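Local coordinates for oligopeptide ABC transporter OppAIV (Borrelia burgdorferi B31, PDB 4GL8), which probably binds oligopeptides outside the cytoplasmic membrane and delivers them to an ABC transporter for uptake, at residues D233-F241 / F520-I528; R332-Y340 / Y431-S439. One frame throughout, in Å; residues are numbered along the deposited sequence.

Contact 1: D233-F241 / F520-I528; sequences DVVLDSIIF and FNLSEIKPI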
ATOM      1  N   ASP A 233      10.558  -4.859  25.824  1.00 36.56           N
ATOM      2  CA  ASP A 233      11.293  -3.841  25.072  1.00 36.62           C
ATOM      3  C   ASP A 233      10.383  -2.700  24.643  1.00 33.98           C
ATOM      4  O   ASP A 233      10.750  -1.932  23.766  1.00 33.67           O
ATOM      5  CB  ASP A 233      11.948  -4.438  23.810  1.00 38.18           C
ATOM      6  CG  ASP A 233      13.067  -5.432  24.118  1.00 42.77           C
ATOM      7  OD1 ASP A 233      13.678  -5.423  25.215  1.00 45.33           O
ATOM      8  OD2 ASP A 233      13.359  -6.245  23.222  1.00 47.96           O
ATOM      9  N   VAL A 234       9.188  -2.607  25.216  1.00 31.71           N
ATOM     10  CA  VAL A 234       8.280  -1.528  24.861  1.00 30.22           C
ATOM     11  C   VAL A 234       8.250  -0.534  26.026  1.00 30.82           C
ATOM     12  O   VAL A 234       7.753  -0.818  27.115  1.00 31.14           O
ATOM     13  CB  VAL A 234       6.860  -2.031  24.513  1.00 28.76           C
ATOM     14  CG1 VAL A 234       5.975  -0.870  24.072  1.00 27.67           C
ATOM     15  CG2 VAL A 234       6.925  -3.065  23.414  1.00 28.56           C
ATOM     16  N   VAL A 235       8.826   0.627  25.788  1.00 31.10           N
ATOM     17  CA  VAL A 235       8.922   1.657  26.808  1.00 31.47           C
ATOM     18  C   VAL A 235       7.721   2.621  26.775  1.00 29.97           C
ATOM     19  O   VAL A 235       7.294   3.098  27.812  1.00 30.26           O
ATOM     20  CB  VAL A 235      10.262   2.401  26.666  1.00 32.30           C
ATOM     21  CG1 VAL A 235      10.325   3.585  27.597  1.00 34.20           C
ATOM     22  CG2 VAL A 235      11.393   1.444  27.011  1.00 34.47           C
ATOM     23  N   LEU A 236       7.189   2.915  25.593  1.00 28.91           N
ATOM     24  CA  LEU A 236       6.047   3.851  25.486  1.00 29.26           C
ATOM     25  C   LEU A 236       4.812   3.268  26.154  1.00 28.87           C
ATOM     26  O   LEU A 236       4.553   2.086  26.040  1.00 29.80           O
ATOM     27  CB  LEU A 236       5.723   4.214  24.022  1.00 27.90           C
ATOM     28  CG  LEU A 236       6.736   5.065  23.246  1.00 27.67           C
ATOM     29  CD1 LEU A 236       6.409   5.094  21.772  1.00 26.10           C
ATOM     30  CD2 LEU A 236       6.736   6.478  23.794  1.00 28.85           C
ATOM     31  N   ASP A 237       4.065   4.093  26.874  1.00 29.35           N
ATOM     32  CA  ASP A 237       2.761   3.669  27.429  1.00 29.60           C
ATOM     33  C   ASP A 237       1.650   3.897  26.426  1.00 28.81           C
ATOM     34  O   ASP A 237       0.622   3.224  26.455  1.00 28.16           O
ATOM     35  CB  ASP A 237       2.440   4.471  28.676  1.00 31.43           C
ATOM     36  CG  ASP A 237       3.449   4.247  29.777  1.00 33.79           C
ATOM     37  OD1 ASP A 237       3.591   3.089  30.225  1.00 36.54           O
ATOM     38  OD2 ASP A 237       4.096   5.223  30.197  1.00 35.02           O
ATOM     39  N   SER A 238       1.848   4.873  25.549  1.00 28.07           N
ATOM     40  CA  SER A 238       0.815   5.254  24.629  1.00 28.20           C
ATOM     41  C   SER A 238       1.323   5.885  23.334  1.00 26.84           C
ATOM     42  O   SER A 238       2.335   6.605  23.310  1.00 27.81           O
ATOM     43  CB  SER A 238      -0.150   6.209  25.303  1.00 29.45           C
ATOM     44  OG  SER A 238      -1.212   6.459  24.401  1.00 31.18           O
ATOM     45  N   ILE A 239       0.598   5.616  22.252  1.00 25.45           N
ATOM     46  CA  ILE A 239       0.816   6.311  21.004  1.00 24.41           C
ATOM     47  C   ILE A 239      -0.485   6.955  20.602  1.00 24.68           C
ATOM     48  O   ILE A 239      -1.517   6.301  20.613  1.00 26.34           O
ATOM     49  CB  ILE A 239       1.299   5.364  19.900  1.00 23.73           C
ATOM     50  CG1 ILE A 239       2.711   4.910  20.209  1.00 23.71           C
ATOM     51  CG2 ILE A 239       1.236   6.038  18.533  1.00 22.52           C
ATOM     52  CD1 ILE A 239       3.096   3.705  19.389  1.00 24.35           C
ATOM     53  N   ILE A 240      -0.441   8.238  20.263  1.00 24.69           N
ATOM     54  CA  ILE A 240      -1.608   8.924  19.742  1.00 25.34           C
ATOM     55  C   ILE A 240      -1.421   9.298  18.263  1.00 24.92           C
ATOM     56  O   ILE A 240      -0.546  10.097  17.922  1.00 22.75           O
ATOM     57  CB  ILE A 240      -1.966  10.197  20.560  1.00 26.27           C
ATOM     58  CG1 ILE A 240      -2.217   9.853  22.043  1.00 27.31           C
ATOM     59  CG2 ILE A 240      -3.216  10.867  19.964  1.00 26.24           C
ATOM     60  CD1 ILE A 240      -2.448  11.085  22.917  1.00 28.26           C
ATOM     61  N   PHE A 241      -2.269   8.720  17.403  1.00 25.35           N
ATOM     62  CA  PHE A 241      -2.333   9.099  15.990  1.00 25.16           C
ATOM     63  C   PHE A 241      -3.315  10.240  15.849  1.00 27.42           C
ATOM     64  O   PHE A 241      -4.504  10.047  16.052  1.00 28.98           O
ATOM     65  CB  PHE A 241      -2.811   7.945  15.105  1.00 23.99           C
ATOM     66  CG  PHE A 241      -1.813   6.856  14.942  1.00 22.83           C
ATOM     67  CD1 PHE A 241      -0.826   6.948  13.976  1.00 22.28           C
ATOM     68  CD2 PHE A 241      -1.832   5.755  15.760  1.00 22.37           C
ATOM     69  CE1 PHE A 241       0.103   5.942  13.817  1.00 21.48           C
ATOM     70  CE2 PHE A 241      -0.899   4.749  15.612  1.00 21.47           C
ATOM     71  CZ  PHE A 241       0.067   4.838  14.637  1.00 21.36           C
ATOM     72  N   PHE A 520       7.182   0.365   9.776  1.00 23.66           N
ATOM     73  CA  PHE A 520       7.626   0.907  11.048  1.00 23.87           C
ATOM     74  C   PHE A 520       7.098   0.176  12.253  1.00 23.23           C
ATOM     75  O   PHE A 520       5.913  -0.159  12.305  1.00 22.37           O
ATOM     76  CB  PHE A 520       7.225   2.371  11.176  1.00 24.15           C
ATOM     77  CG  PHE A 520       7.677   3.206  10.036  1.00 24.51           C
ATOM     78  CD1 PHE A 520       9.017   3.226   9.662  1.00 24.23           C
ATOM     79  CD2 PHE A 520       6.772   3.963   9.315  1.00 24.15           C
ATOM     80  CE1 PHE A 520       9.445   3.990   8.597  1.00 23.83           C
ATOM     81  CE2 PHE A 520       7.208   4.729   8.261  1.00 24.83           C
ATOM     82  CZ  PHE A 520       8.541   4.747   7.907  1.00 24.36           C
ATOM     83  N   ASN A 521       7.992  -0.004  13.228  1.00 23.07           N
ATOM     84  CA  ASN A 521       7.677  -0.539  14.552  1.00 24.24           C
ATOM     85  C   ASN A 521       7.896   0.558  15.607  1.00 23.98           C
ATOM     86  O   ASN A 521       9.021   0.764  16.145  1.00 23.86           O
ATOM     87  CB  ASN A 521       8.556  -1.752  14.851  1.00 25.50           C
ATOM     88  CG  ASN A 521       8.081  -2.538  16.057  1.00 27.48           C
ATOM     89  OD1 ASN A 521       7.472  -2.007  17.014  1.00 27.98           O
ATOM     90  ND2 ASN A 521       8.363  -3.821  16.024  1.00 27.52           N
ATOM     91  N   LEU A 522       6.821   1.286  15.880  1.00 22.86           N
ATOM     92  CA  LEU A 522       6.901   2.427  16.760  1.00 23.43           C
ATOM     93  C   LEU A 522       7.119   1.980  18.216  1.00 23.79           C
ATOM     94  O   LEU A 522       7.512   2.783  19.027  1.00 23.55           O
ATOM     95  CB  LEU A 522       5.660   3.312  16.614  1.00 23.59           C
ATOM     96  CG  LEU A 522       5.355   3.808  15.195  1.00 23.75           C
ATOM     97  CD1 LEU A 522       4.071   4.614  15.189  1.00 24.66           C
ATOM     98  CD2 LEU A 522       6.480   4.637  14.615  1.00 23.91           C
ATOM     99  N   SER A 523       6.884   0.705  18.537  1.00 23.77           N
ATOM    100  CA  SER A 523       7.184   0.181  19.882  1.00 25.04           C
ATOM    101  C   SER A 523       8.671   0.195  20.218  1.00 26.41           C
ATOM    102  O   SER A 523       9.021   0.078  21.387  1.00 25.89           O
ATOM    103  CB  SER A 523       6.673  -1.237  20.076  1.00 24.84           C
ATOM    104  OG  SER A 523       7.561  -2.156  19.483  1.00 24.36           O
ATOM    105  N   GLU A 524       9.531   0.303  19.198  1.00 26.98           N
ATOM    106  CA  GLU A 524      10.972   0.396  19.408  1.00 28.62           C
ATOM    107  C   GLU A 524      11.420   1.829  19.717  1.00 29.48           C
ATOM    108  O   GLU A 524      12.620   2.070  19.945  1.00 30.10           O
ATOM    109  CB  GLU A 524      11.723  -0.156  18.196  1.00 29.41           C
ATOM    110  CG  GLU A 524      11.502  -1.657  18.037  1.00 31.46           C
ATOM    111  CD  GLU A 524      12.403  -2.306  16.999  1.00 33.24           C
ATOM    112  OE1 GLU A 524      13.192  -1.569  16.344  1.00 34.42           O
ATOM    113  OE2 GLU A 524      12.307  -3.554  16.833  1.00 33.25           O
ATOM    114  N   ILE A 525      10.481   2.782  19.734  1.00 28.78           N
ATOM    115  CA  ILE A 525      10.837   4.148  20.102  1.00 29.50           C
ATOM    116  C   ILE A 525      11.159   4.218  21.596  1.00 31.38           C
ATOM    117  O   ILE A 525      10.450   3.618  22.421  1.00 32.03           O
ATOM    118  CB  ILE A 525       9.747   5.161  19.703  1.00 28.76           C
ATOM    119  CG1 ILE A 525       9.809   5.391  18.185  1.00 27.87           C
ATOM    120  CG2 ILE A 525       9.946   6.481  20.447  1.00 29.62           C
ATOM    121  CD1 ILE A 525       8.624   6.120  17.597  1.00 27.22           C
ATOM    122  N   LYS A 526      12.249   4.912  21.922  1.00 32.14           N
ATOM    123  CA  LYS A 526      12.617   5.205  23.291  1.00 33.99           C
ATOM    124  C   LYS A 526      13.031   6.676  23.430  1.00 34.88           C
ATOM    125  O   LYS A 526      13.496   7.280  22.466  1.00 33.65           O
ATOM    126  CB  LYS A 526      13.788   4.330  23.725  1.00 35.75           C
ATOM    127  CG  LYS A 526      13.655   2.860  23.360  1.00 35.99           C
ATOM    128  CD  LYS A 526      14.803   2.082  23.973  1.00 37.51           C
ATOM    129  CE  LYS A 526      14.962   0.694  23.388  1.00 38.86           C
ATOM    130  NZ  LYS A 526      13.662  -0.024  23.218  1.00 39.49           N
ATOM    131  N   PRO A 527      12.893   7.252  24.644  1.00 36.85           N
ATOM    132  CA  PRO A 527      13.446   8.597  24.901  1.00 37.73           C
ATOM    133  C   PRO A 527      14.972   8.557  24.900  1.00 39.30           C
ATOM    134  O   PRO A 527      15.531   7.488  25.138  1.00 37.83           O
ATOM    135  CB  PRO A 527      12.918   8.925  26.299  1.00 38.20           C
ATOM    136  CG  PRO A 527      12.788   7.594  26.966  1.00 38.53           C
ATOM    137  CD  PRO A 527      12.375   6.631  25.880  1.00 37.37           C
ATOM    138  N   ILE A 528      15.633   9.688  24.632  1.00 41.57           N
ATOM    139  CA  ILE A 528      17.100   9.719  24.625  1.00 44.84           C
ATOM    140  C   ILE A 528      17.729   9.735  26.036  1.00 44.89           C
ATOM    141  O   ILE A 528      17.310  10.482  26.925  1.00 44.08           O
ATOM    142  CB  ILE A 528      17.678  10.873  23.759  1.00 48.06           C
ATOM    143  CG1 ILE A 528      17.391  12.255  24.352  1.00 52.61           C
ATOM    144  CG2 ILE A 528      17.152  10.818  22.328  1.00 46.69           C
ATOM    145  CD1 ILE A 528      18.331  13.336  23.822  1.00 55.15           C
TER
HETATM  146  O   HOH W   1       9.844  -3.089  20.878  1.00 32.13           O
HETATM  147  O   HOH W   2      11.135   0.907  23.290  1.00 33.42           O
HETATM  148  O   HOH W   3       8.319   2.030  23.287  1.00 23.97           O

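Contact 2: R332-Y340 / Y431-S439; sequences RATPDYIDY and YADPMTFLS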
ATOM      1  N   ARG A 332       7.912   4.478 -15.882  1.00 20.37           N
ATOM      2  CA  ARG A 332       7.817   3.130 -15.328  1.00 20.18           C
ATOM      3  C   ARG A 332       6.639   2.947 -14.399  1.00 19.35           C
ATOM      4  O   ARG A 332       6.178   3.890 -13.744  1.00 19.01           O
ATOM      5  CB  ARG A 332       9.097   2.730 -14.559  1.00 20.85           C
ATOM      6  CG  ARG A 332      10.370   2.564 -15.413  1.00 21.61           C
ATOM      7  CD  ARG A 332      10.577   1.152 -15.947  1.00 21.84           C
ATOM      8  NE  ARG A 332      10.558   0.208 -14.842  1.00 21.78           N
ATOM      9  CZ  ARG A 332      11.591  -0.108 -14.062  1.00 22.68           C
ATOM     10  NH1 ARG A 332      12.810   0.362 -14.285  1.00 23.58           N
ATOM     11  NH2 ARG A 332      11.409  -0.953 -13.058  1.00 22.65           N
ATOM     12  N   ALA A 333       6.183   1.696 -14.336  1.00 19.11           N
ATOM     13  CA  ALA A 333       5.096   1.273 -13.448  1.00 18.16           C
ATOM     14  C   ALA A 333       5.587   0.643 -12.136  1.00 18.37           C
ATOM     15  O   ALA A 333       4.816   0.453 -11.205  1.00 17.97           O
ATOM     16  CB  ALA A 333       4.220   0.278 -14.195  1.00 18.23           C
ATOM     17  N   THR A 334       6.852   0.242 -12.083  1.00 19.34           N
ATOM     18  CA  THR A 334       7.402  -0.384 -10.880  1.00 19.80           C
ATOM     19  C   THR A 334       8.674   0.339 -10.450  1.00 20.16           C
ATOM     20  O   THR A 334       9.374   0.895 -11.273  1.00 19.64           O
ATOM     21  CB  THR A 334       7.789  -1.853 -11.117  1.00 20.66           C
ATOM     22  OG1 THR A 334       8.973  -1.895 -11.901  1.00 21.62           O
ATOM     23  CG2 THR A 334       6.684  -2.631 -11.864  1.00 20.43           C
ATOM     24  N   PRO A 335       8.981   0.309  -9.148  1.00 20.88           N
ATOM     25  CA  PRO A 335      10.318   0.681  -8.747  1.00 21.70           C
ATOM     26  C   PRO A 335      11.300  -0.384  -9.245  1.00 23.42           C
ATOM     27  O   PRO A 335      10.865  -1.440  -9.727  1.00 22.09           O
ATOM     28  CB  PRO A 335      10.262   0.666  -7.227  1.00 21.76           C
ATOM     29  CG  PRO A 335       8.824   0.576  -6.860  1.00 21.18           C
ATOM     30  CD  PRO A 335       8.135  -0.070  -8.006  1.00 20.38           C
ATOM     31  N   ASP A 336      12.594  -0.087  -9.137  1.00 25.32           N
ATOM     32  CA  ASP A 336      13.654  -1.064  -9.388  1.00 27.97           C
ATOM     33  C   ASP A 336      13.877  -1.899  -8.137  1.00 27.92           C
ATOM     34  O   ASP A 336      13.680  -1.413  -7.025  1.00 28.37           O
ATOM     35  CB  ASP A 336      14.959  -0.366  -9.763  1.00 30.52           C
ATOM     36  CG  ASP A 336      14.909   0.295 -11.141  1.00 32.06           C
ATOM     37  OD1 ASP A 336      14.196  -0.164 -12.076  1.00 33.21           O
ATOM     38  OD2 ASP A 336      15.604   1.304 -11.281  1.00 35.81           O
ATOM     39  N   TYR A 337      14.246  -3.162  -8.326  1.00 28.10           N
ATOM     40  CA  TYR A 337      14.626  -4.068  -7.222  1.00 28.97           C
ATOM     41  C   TYR A 337      15.915  -4.769  -7.630  1.00 30.74           C
ATOM     42  O   TYR A 337      16.315  -4.689  -8.782  1.00 30.02           O
ATOM     43  CB  TYR A 337      13.536  -5.117  -6.916  1.00 27.57           C
ATOM     44  CG  TYR A 337      12.187  -4.537  -6.608  1.00 26.17           C
ATOM     45  CD1 TYR A 337      11.738  -4.428  -5.293  1.00 26.09           C
ATOM     46  CD2 TYR A 337      11.342  -4.077  -7.642  1.00 24.76           C
ATOM     47  CE1 TYR A 337      10.488  -3.892  -5.021  1.00 24.84           C
ATOM     48  CE2 TYR A 337      10.091  -3.546  -7.379  1.00 23.20           C
ATOM     49  CZ  TYR A 337       9.676  -3.437  -6.075  1.00 23.45           C
ATOM     50  OH  TYR A 337       8.466  -2.882  -5.801  1.00 21.88           O
ATOM     51  N   ILE A 338      16.558  -5.437  -6.678  1.00 33.56           N
ATOM     52  CA  ILE A 338      17.840  -6.119  -6.908  1.00 36.84           C
ATOM     53  C   ILE A 338      17.816  -7.005  -8.167  1.00 37.39           C
ATOM     54  O   ILE A 338      18.757  -6.993  -8.960  1.00 38.53           O
ATOM     55  CB  ILE A 338      18.252  -6.958  -5.649  1.00 39.27           C
ATOM     56  CG1 ILE A 338      19.605  -7.681  -5.836  1.00 41.80           C
ATOM     57  CG2 ILE A 338      17.174  -7.973  -5.264  1.00 38.49           C
ATOM     58  CD1 ILE A 338      20.750  -7.041  -5.075  1.00 44.24           C
ATOM     59  N   ASP A 339      16.738  -7.765  -8.336  1.00 37.16           N
ATOM     60  CA  ASP A 339      16.568  -8.653  -9.472  1.00 37.47           C
ATOM     61  C   ASP A 339      15.692  -8.073 -10.591  1.00 34.85           C
ATOM     62  O   ASP A 339      15.392  -8.766 -11.528  1.00 35.44           O
ATOM     63  CB  ASP A 339      15.963  -9.975  -8.991  1.00 39.46           C
ATOM     64  CG  ASP A 339      16.990 -10.888  -8.278  1.00 44.08           C
ATOM     65  OD1 ASP A 339      18.226 -10.797  -8.561  1.00 44.36           O
ATOM     66  OD2 ASP A 339      16.528 -11.716  -7.442  1.00 45.85           O
ATOM     67  N   TYR A 340      15.308  -6.808 -10.512  1.00 32.91           N
ATOM     68  CA  TYR A 340      14.454  -6.188 -11.521  1.00 31.59           C
ATOM     69  C   TYR A 340      14.787  -4.710 -11.679  1.00 31.63           C
ATOM     70  O   TYR A 340      14.183  -3.838 -11.078  1.00 31.31           O
ATOM     71  CB  TYR A 340      12.972  -6.379 -11.164  1.00 30.28           C
ATOM     72  CG  TYR A 340      12.039  -6.001 -12.289  1.00 28.90           C
ATOM     73  CD1 TYR A 340      11.872  -6.846 -13.370  1.00 29.16           C
ATOM     74  CD2 TYR A 340      11.340  -4.786 -12.283  1.00 28.01           C
ATOM     75  CE1 TYR A 340      11.049  -6.516 -14.424  1.00 28.42           C
ATOM     76  CE2 TYR A 340      10.511  -4.439 -13.346  1.00 27.64           C
ATOM     77  CZ  TYR A 340      10.368  -5.326 -14.405  1.00 27.78           C
ATOM     78  OH  TYR A 340       9.565  -5.039 -15.462  1.00 27.14           O
ATOM     79  N   TYR A 431       5.186  -6.038  -0.927  1.00 19.36           N
ATOM     80  CA  TYR A 431       6.273  -6.991  -0.733  1.00 19.97           C
ATOM     81  C   TYR A 431       7.394  -6.676  -1.703  1.00 20.03           C
ATOM     82  O   TYR A 431       7.186  -5.945  -2.651  1.00 19.96           O
ATOM     83  CB  TYR A 431       5.781  -8.456  -0.871  1.00 20.58           C
ATOM     84  CG  TYR A 431       5.011  -8.791  -2.141  1.00 20.99           C
ATOM     85  CD1 TYR A 431       3.627  -8.726  -2.189  1.00 20.66           C
ATOM     86  CD2 TYR A 431       5.675  -9.199  -3.281  1.00 21.90           C
ATOM     87  CE1 TYR A 431       2.944  -9.048  -3.348  1.00 21.14           C
ATOM     88  CE2 TYR A 431       4.995  -9.512  -4.457  1.00 21.99           C
ATOM     89  CZ  TYR A 431       3.638  -9.425  -4.489  1.00 21.37           C
ATOM     90  OH  TYR A 431       2.996  -9.732  -5.673  1.00 22.08           O
ATOM     91  N   ALA A 432       8.578  -7.243  -1.467  1.00 20.80           N
ATOM     92  CA  ALA A 432       9.805  -6.832  -2.146  1.00 21.28           C
ATOM     93  C   ALA A 432       9.987  -7.525  -3.514  1.00 21.79           C
ATOM     94  O   ALA A 432      10.922  -8.264  -3.718  1.00 22.93           O
ATOM     95  CB  ALA A 432      10.991  -7.133  -1.240  1.00 21.52           C
ATOM     96  N   ASP A 433       9.069  -7.307  -4.442  1.00 21.94           N
ATOM     97  CA  ASP A 433       9.167  -7.892  -5.794  1.00 21.38           C
ATOM     98  C   ASP A 433       8.289  -7.064  -6.736  1.00 20.91           C
ATOM     99  O   ASP A 433       7.200  -6.653  -6.352  1.00 21.12           O
ATOM    100  CB  ASP A 433       8.743  -9.362  -5.769  1.00 21.12           C
ATOM    101  CG  ASP A 433       8.835 -10.031  -7.137  1.00 21.50           C
ATOM    102  OD1 ASP A 433       9.854 -10.702  -7.391  1.00 21.74           O
ATOM    103  OD2 ASP A 433       7.886  -9.883  -7.962  1.00 21.22           O
ATOM    104  N   PRO A 434       8.758  -6.792  -7.958  1.00 20.95           N
ATOM    105  CA  PRO A 434       7.960  -6.012  -8.883  1.00 20.73           C
ATOM    106  C   PRO A 434       6.512  -6.522  -9.093  1.00 21.07           C
ATOM    107  O   PRO A 434       5.655  -5.744  -9.498  1.00 21.44           O
ATOM    108  CB  PRO A 434       8.760  -6.110 -10.175  1.00 21.19           C
ATOM    109  CG  PRO A 434       9.540  -7.376 -10.028  1.00 21.42           C
ATOM    110  CD  PRO A 434       9.964  -7.317  -8.610  1.00 21.37           C
ATOM    111  N   MET A 435       6.221  -7.784  -8.803  1.00 20.38           N
ATOM    112  CA  MET A 435       4.856  -8.279  -8.983  1.00 20.80           C
ATOM    113  C   MET A 435       3.787  -7.523  -8.175  1.00 20.43           C
ATOM    114  O   MET A 435       2.624  -7.487  -8.601  1.00 19.13           O
ATOM    115  CB  MET A 435       4.752  -9.785  -8.718  1.00 22.11           C
ATOM    116  CG  MET A 435       3.405 -10.431  -9.059  1.00 24.44           C
ATOM    117  SD  MET A 435       2.809 -10.313 -10.786  1.00 26.49           S
ATOM    118  CE  MET A 435       4.097 -11.163 -11.640  1.00 27.67           C
ATOM    119  N   THR A 436       4.153  -6.924  -7.037  1.00 19.51           N
ATOM    120  CA  THR A 436       3.168  -6.220  -6.238  1.00 19.62           C
ATOM    121  C   THR A 436       2.597  -5.066  -7.065  1.00 19.56           C
ATOM    122  O   THR A 436       1.399  -4.795  -7.017  1.00 19.46           O
ATOM    123  CB  THR A 436       3.709  -5.722  -4.882  1.00 19.31           C
ATOM    124  OG1 THR A 436       2.625  -5.134  -4.150  1.00 20.11           O
ATOM    125  CG2 THR A 436       4.768  -4.691  -5.064  1.00 18.56           C
ATOM    126  N   PHE A 437       3.437  -4.441  -7.878  1.00 19.23           N
ATOM    127  CA  PHE A 437       2.961  -3.418  -8.823  1.00 18.94           C
ATOM    128  C   PHE A 437       2.310  -3.941 -10.098  1.00 19.00           C
ATOM    129  O   PHE A 437       1.288  -3.421 -10.550  1.00 19.58           O
ATOM    130  CB  PHE A 437       4.125  -2.534  -9.189  1.00 18.92           C
ATOM    131  CG  PHE A 437       4.568  -1.678  -8.066  1.00 19.48           C
ATOM    132  CD1 PHE A 437       5.545  -2.117  -7.181  1.00 19.25           C
ATOM    133  CD2 PHE A 437       3.955  -0.446  -7.849  1.00 19.84           C
ATOM    134  CE1 PHE A 437       5.900  -1.334  -6.111  1.00 19.82           C
ATOM    135  CE2 PHE A 437       4.347   0.355  -6.789  1.00 20.14           C
ATOM    136  CZ  PHE A 437       5.309  -0.087  -5.923  1.00 19.58           C
ATOM    137  N   LEU A 438       2.906  -4.941 -10.722  1.00 19.02           N
ATOM    138  CA  LEU A 438       2.389  -5.397 -12.010  1.00 19.50           C
ATOM    139  C   LEU A 438       1.054  -6.126 -11.837  1.00 19.23           C
ATOM    140  O   LEU A 438       0.192  -6.108 -12.717  1.00 19.27           O
ATOM    141  CB  LEU A 438       3.416  -6.279 -12.691  1.00 20.74           C
ATOM    142  CG  LEU A 438       4.702  -5.527 -13.002  1.00 21.19           C
ATOM    143  CD1 LEU A 438       5.702  -6.517 -13.566  1.00 22.33           C
ATOM    144  CD2 LEU A 438       4.422  -4.389 -13.978  1.00 21.41           C
ATOM    145  N   SER A 439       0.860  -6.692 -10.664  1.00 18.84           N
ATOM    146  CA  SER A 439      -0.368  -7.374 -10.331  1.00 19.28           C
ATOM    147  C   SER A 439      -1.655  -6.524 -10.383  1.00 18.37           C
ATOM    148  O   SER A 439      -2.725  -7.062 -10.652  1.00 17.66           O
ATOM    149  CB  SER A 439      -0.246  -7.933  -8.916  1.00 20.36           C
ATOM    150  OG  SER A 439      -1.226  -8.917  -8.780  1.00 24.71           O
TER
HETATM  151  O   HOH W   4       7.783  -3.257  -3.144  1.00 13.55           O

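Contact 1: D233-F241 / F520-I528
The carbonyl oxygen of D233 meets two waters that tie it to the 520-528 segment: it accepts from water 1, which also donates to S523 OG, and lies 2.9 Å from the O of water 2, which has too few protons for all the acceptors around it. K526 NZ donates to water 2 at 2.7 Å; the lysine chain, extended as far as CE and turned at its last torsion (chi4 -44°), brings the ammonium there. Water 3 takes the N-H of L236, its O 2.7 Å from L236 N, with S523 O and I525 O near enough to accept. S523 OG points to N521 OD1 at a doubtfully short 2.5 Å. Beneath this layer the contact is apolar. L236 CD1 rests 3.9 Å from I525 CB; I239 CD1 meets L522 CB almost at right angles, 3.8 Å apart; and L522 CD1 reaches F241 CZ obliquely to the ring, 4.0 Å away. F32 and L34 of strand 31-35 join this core, and F209 touches V234, I239 and S523. No direct hydrogen bond crosses, so the C-terminal segment is held against strand 238-242 and the loop before it by apolar packing and a water-bridged polar seam.

Contact 2: R332-Y340 / Y431-S439
Y337 lays its ring along the backbone of D433 and P434, at the entry to the short helix 435-438, in this solute-binding protein of family 5. Ring contacts dominate. P434 N sits 3.5 Å above the Y337 plane, offset toward the rim, while the proline's CD lies 3.7 Å from Y337 CD2. The same proline turns CB over a face of Y340, a CH-pi contact 28° off the ring normal with CB 4.0 Å from the centroid; P434 thus packs against both tyrosines that bound the type I turn 337-340. P335 lies over one face of the F437 ring, although its CD is modelled doubtfully close. Aliphatic contact centres on T334 CG2, 3.6 Å from L438 CD2 and also against F437 CB. Its placement, anti to the carbonyl carbon, goes with an OG1 turned back into its own segment (chi1 73°), where it donates to P335 O and accepts from R332 NH2 at 2.9 Å, close to the guanidinium plane. R332 also forms a salt bridge with D336, NH1 meeting the syn lone pair of OD1, and its NE pairs with E482 of helix 471-489, which also binds Y340 OH. On the other segment D433 OD2 caps the helix by accepting from M435 N at 2.8 Å, and R474 adds a salt bridge to that oxygen. No direct hydrogen bond joins the segments; water 4, in the plane of the Y337 ring, lies 2.8 Å from Y337 OH and donates to Y431 O.

Contacts 1 and 2 do not touch: their centres lie about 31 Å apart and their nearest atoms about 13 Å. Contact 2 is the more central, its centre about 13 Å from that of the chain against about 23 Å for contact 1. In sequence, 332-340 and 431-439 both fall between 233-241 and 520-528, so the long loop that contact 1 closes contains contact 2. Strand 492-504 pairs with 261-263, which pairs with 31-35, the neighbour of strand 238-242 in contact 1, and also with 287-293, whose T288 touches P335 and F437. Both contacts bridge their segments through water without a direct hydrogen bond, but aliphatic groups dominate contact 1 and rings contact 2.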